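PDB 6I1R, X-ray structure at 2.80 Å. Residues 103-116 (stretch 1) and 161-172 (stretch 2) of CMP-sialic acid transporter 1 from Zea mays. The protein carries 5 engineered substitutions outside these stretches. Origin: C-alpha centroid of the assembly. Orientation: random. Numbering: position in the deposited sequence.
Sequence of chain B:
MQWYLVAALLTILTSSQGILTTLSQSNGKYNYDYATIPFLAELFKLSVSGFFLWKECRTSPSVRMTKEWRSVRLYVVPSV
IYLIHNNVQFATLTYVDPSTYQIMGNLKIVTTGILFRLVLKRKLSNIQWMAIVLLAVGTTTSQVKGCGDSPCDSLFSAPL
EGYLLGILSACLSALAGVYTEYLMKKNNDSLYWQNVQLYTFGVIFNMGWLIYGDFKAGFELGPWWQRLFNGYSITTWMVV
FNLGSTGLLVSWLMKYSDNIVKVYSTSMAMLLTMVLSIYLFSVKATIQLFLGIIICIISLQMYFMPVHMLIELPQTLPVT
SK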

# COMPACT_ATOMS: atom_id res chain seq x y z
N ILE B 103 13.31 -2.84 -11.75
CA ILE B 103 14.11 -2.97 -12.97
C ILE B 103 15.44 -3.67 -12.65
O ILE B 103 16.00 -4.36 -13.51
CB ILE B 103 14.31 -1.60 -13.65
CG1 ILE B 103 14.57 -1.74 -15.15
CG2 ILE B 103 15.40 -0.77 -12.97
CD1 ILE B 103 14.19 -0.52 -15.97
N MET B 104 15.95 -3.51 -11.43
CA MET B 104 17.11 -4.29 -10.97
C MET B 104 16.73 -5.78 -10.88
O MET B 104 17.61 -6.64 -10.85
CB MET B 104 17.60 -3.82 -9.60
CG MET B 104 18.44 -2.56 -9.64
SD MET B 104 19.26 -2.20 -8.06
CE MET B 104 17.85 -2.09 -6.96
N GLY B 105 15.43 -6.07 -10.82
CA GLY B 105 14.92 -7.43 -10.74
C GLY B 105 15.30 -8.29 -11.94
O GLY B 105 15.34 -9.51 -11.82
N ASN B 106 15.59 -7.68 -13.09
CA ASN B 106 15.94 -8.44 -14.29
C ASN B 106 17.35 -9.06 -14.17
O ASN B 106 17.80 -9.73 -15.10
CB ASN B 106 15.87 -7.58 -15.56
CG ASN B 106 14.49 -6.98 -15.78
OD1 ASN B 106 13.50 -7.70 -15.81
ND2 ASN B 106 14.43 -5.67 -15.93
N LEU B 107 18.04 -8.83 -13.05
CA LEU B 107 19.37 -9.40 -12.85
C LEU B 107 19.24 -10.88 -12.45
O LEU B 107 20.20 -11.64 -12.60
CB LEU B 107 20.12 -8.60 -11.79
CG LEU B 107 21.61 -8.39 -12.07
CD1 LEU B 107 21.81 -7.25 -13.06
CD2 LEU B 107 22.38 -8.12 -10.79
N LYS B 108 18.08 -11.29 -11.94
CA LYS B 108 17.85 -12.69 -11.57
C LYS B 108 18.01 -13.60 -12.80
O LYS B 108 18.35 -14.77 -12.66
CB LYS B 108 16.47 -12.90 -10.94
CG LYS B 108 15.31 -12.33 -11.71
CD LYS B 108 13.98 -12.73 -11.16
CE LYS B 108 12.99 -13.03 -12.26
NZ LYS B 108 11.65 -13.36 -11.73
N ILE B 109 17.75 -13.05 -13.98
CA ILE B 109 17.87 -13.80 -15.23
C ILE B 109 19.33 -14.21 -15.44
O ILE B 109 19.60 -15.35 -15.83
CB ILE B 109 17.30 -13.00 -16.42
CG1 ILE B 109 15.79 -12.78 -16.29
CG2 ILE B 109 17.66 -13.65 -17.75
CD1 ILE B 109 15.25 -11.64 -17.11
N VAL B 110 20.27 -13.31 -15.18
CA VAL B 110 21.70 -13.60 -15.38
C VAL B 110 22.24 -14.39 -14.18
O VAL B 110 23.10 -15.26 -14.37
CB VAL B 110 22.54 -12.33 -15.67
CG1 VAL B 110 22.05 -11.62 -16.92
CG2 VAL B 110 22.59 -11.37 -14.49
N THR B 111 21.75 -14.11 -12.98
CA THR B 111 22.21 -14.84 -11.79
C THR B 111 21.70 -16.29 -11.82
O THR B 111 22.43 -17.18 -11.40
CB THR B 111 21.80 -14.14 -10.48
OG1 THR B 111 20.41 -13.83 -10.55
CG2 THR B 111 22.60 -12.88 -10.21
N THR B 112 20.48 -16.53 -12.31
CA THR B 112 20.04 -17.93 -12.51
C THR B 112 20.94 -18.56 -13.57
O THR B 112 21.44 -19.67 -13.38
CB THR B 112 18.56 -18.08 -12.89
OG1 THR B 112 18.31 -17.41 -14.12
CG2 THR B 112 17.61 -17.58 -11.83
N GLY B 113 21.16 -17.84 -14.66
CA GLY B 113 22.08 -18.27 -15.71
C GLY B 113 23.39 -18.80 -15.13
O GLY B 113 23.76 -19.94 -15.38
N ILE B 114 24.05 -17.98 -14.32
CA ILE B 114 25.38 -18.30 -13.77
C ILE B 114 25.27 -19.52 -12.84
O ILE B 114 26.04 -20.46 -12.98
CB ILE B 114 25.99 -17.08 -13.06
CG1 ILE B 114 26.32 -15.96 -14.05
CG2 ILE B 114 27.21 -17.48 -12.25
CD1 ILE B 114 26.39 -14.58 -13.43
N LEU B 115 24.33 -19.49 -11.90
CA LEU B 115 24.20 -20.56 -10.90
C LEU B 115 23.75 -21.87 -11.57
O LEU B 115 24.09 -22.95 -11.09
CB LEU B 115 23.22 -20.13 -9.80
CG LEU B 115 23.80 -19.18 -8.75
CD1 LEU B 115 22.70 -18.47 -7.98
CD2 LEU B 115 24.72 -19.92 -7.79
N PHE B 116 22.99 -21.77 -12.66
CA PHE B 116 22.66 -22.93 -13.49
C PHE B 116 23.95 -23.68 -13.85
O PHE B 116 24.04 -24.90 -13.71
CB PHE B 116 21.91 -22.50 -14.75
CG PHE B 116 21.06 -23.56 -15.40
CD1 PHE B 116 19.95 -24.07 -14.74
CD2 PHE B 116 21.35 -24.03 -16.67
CE1 PHE B 116 19.16 -25.04 -15.34
CE2 PHE B 116 20.55 -25.00 -17.26
CZ PHE B 116 19.46 -25.50 -16.60
N GLU B 161 24.30 1.31 -1.31
CA GLU B 161 23.60 0.24 -0.59
C GLU B 161 22.47 -0.33 -1.46
O GLU B 161 22.31 -1.54 -1.57
CB GLU B 161 23.01 0.76 0.73
CG GLU B 161 24.03 0.92 1.84
CD GLU B 161 24.60 2.31 1.99
OE1 GLU B 161 24.61 3.06 0.99
OE2 GLU B 161 25.05 2.65 3.11
N GLY B 162 21.68 0.57 -2.04
CA GLY B 162 20.58 0.18 -2.91
C GLY B 162 21.05 -0.73 -4.03
O GLY B 162 20.51 -1.83 -4.21
N TYR B 163 22.06 -0.29 -4.76
CA TYR B 163 22.59 -1.04 -5.90
C TYR B 163 23.18 -2.37 -5.41
O TYR B 163 22.95 -3.41 -6.02
CB TYR B 163 23.60 -0.20 -6.67
CG TYR B 163 22.98 0.90 -7.50
CD1 TYR B 163 22.23 0.59 -8.63
CD2 TYR B 163 23.11 2.23 -7.16
CE1 TYR B 163 21.64 1.58 -9.40
CE2 TYR B 163 22.53 3.24 -7.92
CZ TYR B 163 21.79 2.91 -9.04
OH TYR B 163 21.21 3.89 -9.79
N LEU B 164 23.92 -2.33 -4.30
CA LEU B 164 24.60 -3.54 -3.80
C LEU B 164 23.55 -4.56 -3.34
O LEU B 164 23.71 -5.76 -3.60
CB LEU B 164 25.55 -3.16 -2.66
CG LEU B 164 26.83 -3.98 -2.58
CD1 LEU B 164 27.80 -3.58 -3.68
CD2 LEU B 164 27.49 -3.84 -1.21
N LEU B 165 22.49 -4.10 -2.67
CA LEU B 165 21.48 -5.01 -2.12
C LEU B 165 20.59 -5.56 -3.25
O LEU B 165 20.23 -6.74 -3.23
CB LEU B 165 20.64 -4.28 -1.07
CG LEU B 165 21.33 -4.03 0.28
CD1 LEU B 165 20.52 -3.08 1.14
CD2 LEU B 165 21.58 -5.33 1.01
N GLY B 166 20.24 -4.71 -4.21
CA GLY B 166 19.54 -5.16 -5.41
C GLY B 166 20.26 -6.33 -6.07
O GLY B 166 19.62 -7.28 -6.52
N ILE B 167 21.59 -6.24 -6.12
CA ILE B 167 22.42 -7.29 -6.73
C ILE B 167 22.36 -8.55 -5.86
O ILE B 167 22.15 -9.65 -6.37
CB ILE B 167 23.87 -6.79 -6.95
CG1 ILE B 167 23.93 -5.70 -8.01
CG2 ILE B 167 24.79 -7.96 -7.28
CD1 ILE B 167 25.22 -4.91 -8.02
N LEU B 168 22.57 -8.39 -4.55
CA LEU B 168 22.54 -9.53 -3.61
C LEU B 168 21.16 -10.19 -3.64
O LEU B 168 21.06 -11.42 -3.58
CB LEU B 168 22.90 -9.04 -2.20
CG LEU B 168 22.63 -10.03 -1.06
CD1 LEU B 168 23.31 -11.36 -1.30
CD2 LEU B 168 23.07 -9.44 0.27
N SER B 169 20.11 -9.38 -3.73
CA SER B 169 18.74 -9.87 -3.83
C SER B 169 18.61 -10.87 -4.99
O SER B 169 18.04 -11.95 -4.82
CB SER B 169 17.76 -8.74 -3.99
OG SER B 169 16.43 -9.23 -4.12
N ALA B 170 19.15 -10.51 -6.15
CA ALA B 170 19.01 -11.32 -7.37
C ALA B 170 19.76 -12.66 -7.21
O ALA B 170 19.29 -13.69 -7.70
CB ALA B 170 19.52 -10.55 -8.56
N CYS B 171 20.92 -12.63 -6.55
CA CYS B 171 21.72 -13.83 -6.33
C CYS B 171 20.98 -14.82 -5.43
O CYS B 171 21.00 -16.03 -5.68
CB CYS B 171 23.07 -13.48 -5.70
SG CYS B 171 24.04 -12.31 -6.69
N LEU B 172 20.32 -14.31 -4.39
CA LEU B 172 19.54 -15.14 -3.47
C LEU B 172 18.31 -15.69 -4.20
O LEU B 172 18.03 -16.89 -4.13
CB LEU B 172 19.13 -14.30 -2.26
CG LEU B 172 20.27 -13.88 -1.33
CD1 LEU B 172 19.84 -12.75 -0.42
CD2 LEU B 172 20.77 -15.07 -0.51

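The apolar centre of the contact lies around Ala170, whose CB points toward stretch 1 and sits 3.8 Å from Leu107 CB and 3.7 Å from Lys108 N. A methyl this small lets the backbones close in: the CA atoms of Lys108 and Ala170 are 4.6 Å apart. Leu107 extends the patch, its CD2 lying 4.0 Å from Ile167 CG1.

Gly166 creates a second close approach. Met104 CE rests 3.8 Å from Gly166 CA, and an ideal CB built on this glycine would fall 2.5 Å from Met104 SD, so the thioether occupies space that a side chain would need. Met104 SD also meets the Tyr163 ring obliquely, 4.1 Å from Tyr163 CD1 and 55° off the ring normal.

The axes of helices 108-116 and 161-172 approach to 8.4 Å and cross at -48°, and the two stretches together bury 414 Å². Further along, Thr111 CG2 packs 3.8 Å from Cys171 SG, and Leu115 CD1 lies 3.8 Å from Cys171 O.

The polar component is concentrated at Thr111. With chi1 in the p well, its OG1 lies 3.1 Å from Ala170 O and 3.0 Å from Leu107 O; the one hydroxyl proton could go to either acceptor, and the geometry does not decide between the bond across the stretches and the local one.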